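Local coordinates for DNA repair and telomere maintenance protein nbs1 (Schizosaccharomyces pombe, PDB 3HUF) that serves in the MRN complex for DNA double-strand break repair and telomere maintenance, recognising phosphorylated partners such as Ctp1 through its FHA and BRCT domains, at residues F77-K80 with V85-Q88. Sequence-based numbering, arbitrary orientation.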
loop_
_atom_site.group_PDB
_atom_site.type_symbol
_atom_site.label_atom_id
_atom_site.label_comp_id
_atom_site.label_asym_id
_atom_site.label_seq_id
_atom_site.Cartn_x
_atom_site.Cartn_y
_atom_site.Cartn_z
ATOM N N PHE A 77 -24.746 22.024 19.972
ATOM C CA PHE A 77 -25.116 20.647 20.323
ATOM C C PHE A 77 -23.987 19.615 20.474
ATOM O O PHE A 77 -24.265 18.457 20.755
ATOM C CB PHE A 77 -26.207 20.132 19.373
ATOM C CG PHE A 77 -27.488 20.912 19.452
ATOM C CD1 PHE A 77 -27.961 21.605 18.352
ATOM C CD2 PHE A 77 -28.209 20.975 20.646
ATOM C CE1 PHE A 77 -29.147 22.339 18.426
ATOM C CE2 PHE A 77 -29.395 21.701 20.732
ATOM C CZ PHE A 77 -29.870 22.393 19.617
ATOM N N GLY A 78 -22.731 20.028 20.301
ATOM C CA GLY A 78 -21.578 19.152 20.551
ATOM C C GLY A 78 -21.149 18.262 19.377
ATOM O O GLY A 78 -21.793 18.252 18.322
ATOM N N THR A 79 -20.066 17.507 19.583
ATOM C CA THR A 79 -19.519 16.557 18.590
ATOM C C THR A 79 -19.117 15.261 19.285
ATOM O O THR A 79 -18.561 15.285 20.386
ATOM C CB THR A 79 -18.275 17.144 17.874
ATOM O OG1 THR A 79 -18.621 18.394 17.275
ATOM C CG2 THR A 79 -17.719 16.187 16.782
ATOM N N LYS A 80 -19.422 14.123 18.660
ATOM C CA LYS A 80 -19.048 12.831 19.228
ATOM C C LYS A 80 -18.270 12.092 18.165
ATOM O O LYS A 80 -18.581 12.212 16.964
ATOM C CB LYS A 80 -20.278 11.986 19.613
ATOM C CG LYS A 80 -21.300 12.668 20.555
ATOM C CD LYS A 80 -22.386 11.684 20.995
ATOM C CE LYS A 80 -23.210 12.253 22.114
ATOM N NZ LYS A 80 -24.137 11.244 22.747
ATOM N N VAL A 85 -18.251 11.981 23.417
ATOM C CA VAL A 85 -18.258 13.447 23.351
ATOM C C VAL A 85 -16.816 13.974 23.195
ATOM O O VAL A 85 -15.910 13.586 23.945
ATOM C CB VAL A 85 -18.898 14.055 24.658
ATOM C CG1 VAL A 85 -18.560 15.541 24.814
ATOM C CG2 VAL A 85 -20.417 13.817 24.709
ATOM N N VAL A 86 -16.612 14.857 22.225
ATOM C CA VAL A 86 -15.336 15.529 22.067
ATOM C C VAL A 86 -15.241 16.680 23.067
ATOM O O VAL A 86 -16.086 17.587 23.076
ATOM C CB VAL A 86 -15.150 16.049 20.635
ATOM C CG1 VAL A 86 -13.890 16.877 20.531
ATOM C CG2 VAL A 86 -15.109 14.868 19.649
ATOM N N GLY A 87 -14.220 16.615 23.917
ATOM C CA GLY A 87 -14.028 17.598 24.973
ATOM C C GLY A 87 -13.335 18.813 24.399
ATOM O O GLY A 87 -12.971 18.828 23.222
ATOM N N GLN A 88 -13.149 19.841 25.220
ATOM C CA GLN A 88 -12.329 20.970 24.788
ATOM C C GLN A 88 -10.908 20.451 24.647
ATOM O O GLN A 88 -10.573 19.405 25.208
ATOM C CB GLN A 88 -12.441 22.162 25.749
ATOM C CG GLN A 88 -12.621 21.791 27.207
ATOM C CD GLN A 88 -13.526 22.760 27.964
ATOM O OE1 GLN A 88 -14.414 23.399 27.381
ATOM N NE2 GLN A 88 -13.312 22.856 29.276
HETATM O O HOH W 1 -18.395 18.323 21.939
#
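K80 and V85 face each other as an antiparallel, non-hydrogen-bonded pair, their CA atoms 4.2 Å apart, where strand 79-81 turns back into the short strand 84-85 at the edge of a six-stranded sheet of the FHA domain. One residue further out, the amide N of V86 donates a nearly straight hydrogen bond to O of T79, 2.7 Å long and 174° at the hydrogen. The same carbonyl receives a CA-H contact from V85, whose CA lies 3.5 Å from O of T79. The return bond between T79 and V86 is not made directly: a water accepts from N of T79 and donates to O of V86, at 2.7 Å from that oxygen, and beyond it the chains splay.

Side chains pack on both faces of this ladder. On one, T79 and V86 run side by side, CG2 of T79 meeting CG2 of V86 at 4.1 Å; both also touch V70 of strand 68-72, in the other sheet. With chi1 at -56°, T79 turns this methyl anti to its backbone nitrogen, while OG1 is hydrogen-bonded to OD1 of D72. On the other face, the extended K80 chain slants across V85, CE touching CG2 of V85 at 4.1 Å.

Through its other edge the 77-80 segment pairs with strand 97-102, and F77 packs against the backbone of the bound peptide. The contact thus illustrates the open end of a hairpin, where one direct bond and one water bridge join T79 and V86; the inner face buries their methyls against V70, its hydroxyl satisfied by D72, while on the outer face the lysine's aliphatic chain only brushes an exposed valine.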